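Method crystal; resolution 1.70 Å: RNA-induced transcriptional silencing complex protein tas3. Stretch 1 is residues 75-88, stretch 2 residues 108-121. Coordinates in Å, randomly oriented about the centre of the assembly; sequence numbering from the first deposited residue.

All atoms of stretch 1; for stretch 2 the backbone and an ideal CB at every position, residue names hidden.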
# COMPACT_ATOMS: atom_id res chain seq x y z
N PRO A 75 14.02 -2.53 -22.35
CA PRO A 75 14.36 -3.96 -22.25
C PRO A 75 14.92 -4.36 -20.88
O PRO A 75 14.53 -5.39 -20.33
CB PRO A 75 15.39 -4.15 -23.37
CG PRO A 75 14.95 -3.17 -24.39
CD PRO A 75 14.62 -1.94 -23.56
N GLU A 76 15.83 -3.55 -20.34
CA GLU A 76 16.41 -3.87 -19.04
C GLU A 76 15.35 -3.82 -17.94
O GLU A 76 15.39 -4.60 -16.99
CB GLU A 76 17.55 -2.90 -18.70
CG GLU A 76 18.81 -3.13 -19.52
CD GLU A 76 18.80 -2.42 -20.86
OE1 GLU A 76 17.75 -2.43 -21.54
OE2 GLU A 76 19.84 -1.85 -21.23
N GLN A 77 14.40 -2.89 -18.07
CA GLN A 77 13.36 -2.79 -17.07
C GLN A 77 12.42 -3.98 -17.15
O GLN A 77 11.94 -4.47 -16.13
CB GLN A 77 12.58 -1.49 -17.24
CG GLN A 77 13.46 -0.28 -16.97
CD GLN A 77 12.66 0.99 -16.83
OE1 GLN A 77 11.89 1.15 -15.88
NE2 GLN A 77 12.83 1.90 -17.78
N LEU A 78 12.18 -4.47 -18.36
CA LEU A 78 11.31 -5.63 -18.52
C LEU A 78 11.99 -6.88 -17.97
O LEU A 78 11.35 -7.73 -17.36
CB LEU A 78 10.95 -5.83 -20.00
CG LEU A 78 10.10 -4.71 -20.60
CD1 LEU A 78 9.80 -5.01 -22.06
CD2 LEU A 78 8.81 -4.57 -19.82
N MET A 79 13.30 -6.99 -18.17
CA MET A 79 14.03 -8.14 -17.66
C MET A 79 14.03 -8.07 -16.13
O MET A 79 13.96 -9.10 -15.46
CB MET A 79 15.46 -8.15 -18.19
CG MET A 79 16.17 -9.49 -18.06
SD MET A 79 15.31 -10.80 -18.97
CE MET A 79 15.44 -10.21 -20.59
N PHE A 80 14.10 -6.86 -15.59
CA PHE A 80 14.09 -6.67 -14.13
C PHE A 80 12.77 -7.19 -13.57
O PHE A 80 12.75 -7.87 -12.55
CB PHE A 80 14.25 -5.19 -13.77
CG PHE A 80 14.17 -4.92 -12.29
CD1 PHE A 80 15.31 -4.99 -11.48
CD2 PHE A 80 12.95 -4.60 -11.69
CE1 PHE A 80 15.23 -4.75 -10.11
CE2 PHE A 80 12.86 -4.36 -10.31
CZ PHE A 80 14.01 -4.44 -9.52
N LEU A 81 11.67 -6.85 -14.25
CA LEU A 81 10.35 -7.28 -13.79
C LEU A 81 10.15 -8.78 -13.95
O LEU A 81 9.51 -9.41 -13.11
CB LEU A 81 9.26 -6.51 -14.54
CG LEU A 81 9.16 -5.01 -14.19
CD1 LEU A 81 8.15 -4.33 -15.11
CD2 LEU A 81 8.76 -4.84 -12.72
N SER A 82 10.69 -9.36 -15.02
CA SER A 82 10.55 -10.80 -15.22
C SER A 82 11.27 -11.52 -14.10
O SER A 82 10.81 -12.55 -13.61
CB SER A 82 11.12 -11.23 -16.58
OG SER A 82 10.14 -11.14 -17.60
N ASN A 83 12.41 -10.97 -13.69
CA ASN A 83 13.19 -11.56 -12.62
C ASN A 83 12.50 -11.37 -11.28
O ASN A 83 12.55 -12.25 -10.42
CB ASN A 83 14.59 -10.94 -12.59
CG ASN A 83 15.45 -11.51 -11.47
OD1 ASN A 83 15.68 -10.85 -10.46
ND2 ASN A 83 15.92 -12.74 -11.66
N LEU A 84 11.85 -10.22 -11.11
CA LEU A 84 11.16 -9.90 -9.87
C LEU A 84 10.03 -10.89 -9.57
O LEU A 84 9.80 -11.25 -8.41
CB LEU A 84 10.59 -8.48 -9.94
CG LEU A 84 9.87 -7.97 -8.69
CD1 LEU A 84 10.79 -8.09 -7.46
CD2 LEU A 84 9.46 -6.51 -8.90
N GLU A 85 9.34 -11.33 -10.62
CA GLU A 85 8.24 -12.28 -10.47
C GLU A 85 8.66 -13.60 -9.81
O GLU A 85 7.83 -14.28 -9.20
CB GLU A 85 7.62 -12.59 -11.84
CG GLU A 85 6.87 -11.43 -12.47
CD GLU A 85 5.44 -11.34 -11.99
OE1 GLU A 85 5.10 -12.02 -10.99
OE2 GLU A 85 4.66 -10.57 -12.60
N LYS A 86 9.93 -13.95 -9.94
CA LYS A 86 10.44 -15.21 -9.41
C LYS A 86 10.99 -15.15 -8.00
O LYS A 86 11.36 -16.18 -7.42
CB LYS A 86 11.54 -15.74 -10.32
CG LYS A 86 11.08 -15.90 -11.75
CD LYS A 86 12.15 -16.52 -12.63
CE LYS A 86 13.31 -15.58 -12.88
NZ LYS A 86 14.07 -16.07 -14.07
N GLN A 87 11.05 -13.95 -7.43
CA GLN A 87 11.61 -13.78 -6.10
C GLN A 87 10.76 -14.29 -4.95
O GLN A 87 9.55 -14.44 -5.06
CB GLN A 87 11.91 -12.30 -5.85
CG GLN A 87 12.83 -11.70 -6.91
CD GLN A 87 14.15 -12.43 -7.01
OE1 GLN A 87 14.88 -12.54 -6.04
NE2 GLN A 87 14.46 -12.93 -8.21
N THR A 88 11.43 -14.58 -3.85
CA THR A 88 10.77 -15.00 -2.64
C THR A 88 9.99 -13.82 -2.09
O THR A 88 10.23 -12.70 -2.51
CB THR A 88 11.80 -15.56 -1.65
OG1 THR A 88 12.92 -14.68 -1.58
CG2 THR A 88 12.28 -16.91 -2.10
N UNK A 108 18.66 4.35 -10.13
CA UNK A 108 19.35 3.48 -11.07
C UNK A 108 18.94 2.01 -11.00
O UNK A 108 18.97 1.40 -9.93
CB UNK A 108 20.86 3.59 -10.83
N UNK A 109 18.57 1.43 -12.14
CA UNK A 109 18.14 0.03 -12.17
C UNK A 109 19.23 -0.92 -11.66
O UNK A 109 18.93 -1.89 -10.96
CB UNK A 109 17.74 -0.36 -13.59
N UNK A 110 20.49 -0.65 -11.99
CA UNK A 110 21.57 -1.52 -11.52
C UNK A 110 21.60 -1.52 -10.00
O UNK A 110 21.84 -2.55 -9.38
CB UNK A 110 22.92 -1.07 -12.08
N UNK A 111 21.36 -0.35 -9.40
CA UNK A 111 21.35 -0.22 -7.94
C UNK A 111 20.16 -0.99 -7.38
O UNK A 111 20.27 -1.68 -6.36
CB UNK A 111 21.29 1.25 -7.52
N UNK A 112 19.01 -0.87 -8.05
CA UNK A 112 17.81 -1.58 -7.61
C UNK A 112 18.09 -3.08 -7.59
O UNK A 112 17.67 -3.78 -6.68
CB UNK A 112 16.62 -1.26 -8.52
N UNK A 113 18.79 -3.57 -8.61
CA UNK A 113 19.11 -4.99 -8.68
C UNK A 113 20.00 -5.41 -7.52
O UNK A 113 19.86 -6.51 -6.99
CB UNK A 113 19.79 -5.32 -10.01
N UNK A 114 20.91 -4.53 -7.11
CA UNK A 114 21.79 -4.84 -5.98
C UNK A 114 20.96 -4.97 -4.70
O UNK A 114 21.16 -5.89 -3.91
CB UNK A 114 22.86 -3.76 -5.82
N UNK A 115 20.04 -4.03 -4.49
CA UNK A 115 19.20 -4.06 -3.30
C UNK A 115 18.37 -5.35 -3.29
O UNK A 115 18.25 -6.02 -2.26
CB UNK A 115 18.29 -2.83 -3.25
N UNK A 116 17.80 -5.70 -4.44
CA UNK A 116 16.99 -6.90 -4.53
C UNK A 116 17.82 -8.15 -4.23
O UNK A 116 17.37 -9.05 -3.54
CB UNK A 116 16.35 -7.00 -5.92
N UNK A 117 19.04 -8.18 -4.76
CA UNK A 117 19.92 -9.32 -4.54
C UNK A 117 20.24 -9.47 -3.06
O UNK A 117 20.32 -10.58 -2.53
CB UNK A 117 21.21 -9.17 -5.35
N UNK A 118 20.42 -8.34 -2.38
CA UNK A 118 20.73 -8.35 -0.96
C UNK A 118 19.52 -8.86 -0.18
O UNK A 118 19.66 -9.67 0.74
CB UNK A 118 21.14 -6.96 -0.48
N UNK A 119 18.34 -8.41 -0.57
CA UNK A 119 17.11 -8.83 0.10
C UNK A 119 16.90 -10.33 -0.06
O UNK A 119 16.49 -11.01 0.88
CB UNK A 119 15.91 -8.06 -0.45
N UNK A 120 17.19 -10.84 -1.25
CA UNK A 120 17.02 -12.27 -1.51
C UNK A 120 17.97 -13.08 -0.64
O UNK A 120 17.60 -14.14 -0.13
CB UNK A 120 17.26 -12.58 -2.99
N UNK A 121 19.19 -12.59 -0.48
CA UNK A 121 20.19 -13.27 0.34
C UNK A 121 19.78 -13.27 1.82
O UNK A 121 19.93 -14.29 2.50
CB UNK A 121 21.56 -12.60 0.17

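The helix of stretch 1 and the helix spanning 109-121 run nearly parallel, 12° between their directions and 11.2 Å between axes at closest approach, a spacing that side chains must fill.

Position 108 precedes the helix, at its N-cap, with nothing of stretch 1 within 5.5 Å of the ideal CB. Ser, Thr, Asp or Asn commonly suits such a site; it is Ser108.

At 109 CA-to-CB points toward stretch 1, yet the ideal CB stays 5.5 Å from Gln77 CG. The gap, lined by the Glu76 backbone and the Phe80 ring, suits a long apolar chain: Leu, Met or Ile. The deposited Leu109 (chi1 t, chi2 p) places CD2 3.4 Å from Glu76 O, and its CD1 lies over one face of the Phe80 ring, 4.1 Å from the centroid and 27° off the normal, a CH-pi contact.

Position 110 points away and 111 is out of reach; they are Asp110 and Phe111.

At 112 the ideal CB points toward stretch 1 and already lies 4.1 Å from Phe80 CE1. A small residue such as Ala, Ser or Gly would fit readily. Ala112 makes its apolar contact through CB alone.

Position 113 points sideways, its ideal CB 4.6 Å from Phe80 CE1; Ala, Ser, Thr or Cys would suit the ring's margin. Ser113, chi1 m, sets OG at the ring edge, 3.6 Å from Phe80 CD1.

Positions 114 and 115 are out of reach: Gln114 and Ile115.

At 116 CB points toward stretch 1, 4.9 Å from Phe80 CE1, with Leu84 and the aliphatic part of Gln87 beyond. Leu, Met or Ile could span this. Leu116 (t, p) brings CD1 4.2 Å from Leu84 CD1 and 4.0 Å from Gln87 CG, while its CD2 lies 3.8 Å from Asn83 OD1 and 4.4 Å from Phe80 CE1.

Positions 117, 118 and 119 have no stretch 1 atom within 5.5 Å of their ideal CBs and are loosely specified: Lys117, Glu118 and Ala119.

At 120 the ideal CB lies 3.9 Å from Gln87 OE1, an acceptor, and 5.0 Å from Thr88 OG1, favouring a small polar residue such as Ser or Thr. Ser120 OG stands 3.8 Å from Gln87 OE1; water 1 bridges them, donating to OE1 at 2.7 Å and hydrogen-bonded to Ser120 OG at 2.7 Å.

Position 121 is out of reach; it is Ile121.

Stretch 2, residues 108-121: SLDFASQILKEASI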
# COMPACT_ATOMS: atom_id res chain seq x y z
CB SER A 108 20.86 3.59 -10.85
OG SER A 108 21.54 2.64 -11.64
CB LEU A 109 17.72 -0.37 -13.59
CG LEU A 109 16.95 -1.69 -13.71
CD1 LEU A 109 15.59 -1.54 -13.03
CD2 LEU A 109 16.77 -2.06 -15.18
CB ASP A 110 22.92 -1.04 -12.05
CG ASP A 110 23.03 -1.15 -13.56
OD1 ASP A 110 22.67 -2.21 -14.10
OD2 ASP A 110 23.49 -0.18 -14.19
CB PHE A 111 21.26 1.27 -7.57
CG PHE A 111 21.42 1.55 -6.11
CD1 PHE A 111 22.66 1.39 -5.49
CD2 PHE A 111 20.35 2.00 -5.35
CE1 PHE A 111 22.82 1.69 -4.13
CE2 PHE A 111 20.50 2.31 -3.99
CZ PHE A 111 21.73 2.15 -3.38
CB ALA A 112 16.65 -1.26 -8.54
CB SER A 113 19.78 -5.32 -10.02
OG SER A 113 18.84 -5.22 -11.08
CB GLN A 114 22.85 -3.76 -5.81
CG GLN A 114 23.84 -3.67 -6.95
CD GLN A 114 24.81 -2.51 -6.78
OE1 GLN A 114 25.57 -2.46 -5.81
NE2 GLN A 114 24.78 -1.57 -7.71
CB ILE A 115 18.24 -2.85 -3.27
CG1 ILE A 115 19.04 -1.54 -3.23
CG2 ILE A 115 17.33 -2.93 -2.06
CD1 ILE A 115 18.19 -0.30 -3.31
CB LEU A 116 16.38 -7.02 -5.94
CG LEU A 116 15.60 -8.32 -6.18
CD1 LEU A 116 14.37 -8.38 -5.29
CD2 LEU A 116 15.20 -8.41 -7.65
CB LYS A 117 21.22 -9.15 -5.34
CG LYS A 117 22.15 -10.35 -5.25
CD LYS A 117 21.54 -11.58 -5.92
CE LYS A 117 22.01 -12.86 -5.25
NZ LYS A 117 23.50 -12.91 -5.11
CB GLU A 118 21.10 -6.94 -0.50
CG GLU A 118 21.96 -6.88 0.73
CD GLU A 118 22.39 -5.47 1.05
OE1 GLU A 118 21.53 -4.67 1.45
OE2 GLU A 118 23.59 -5.15 0.88
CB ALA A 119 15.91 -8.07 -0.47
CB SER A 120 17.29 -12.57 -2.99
OG SER A 120 17.05 -13.93 -3.28
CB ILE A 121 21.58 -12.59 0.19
CG1 ILE A 121 22.12 -12.84 -1.22
CG2 ILE A 121 22.55 -13.12 1.24
CD1 ILE A 121 23.41 -12.10 -1.54
O HOH W 1 14.74 -14.71 -4.40
O HOH W 2 15.41 -15.96 -0.97
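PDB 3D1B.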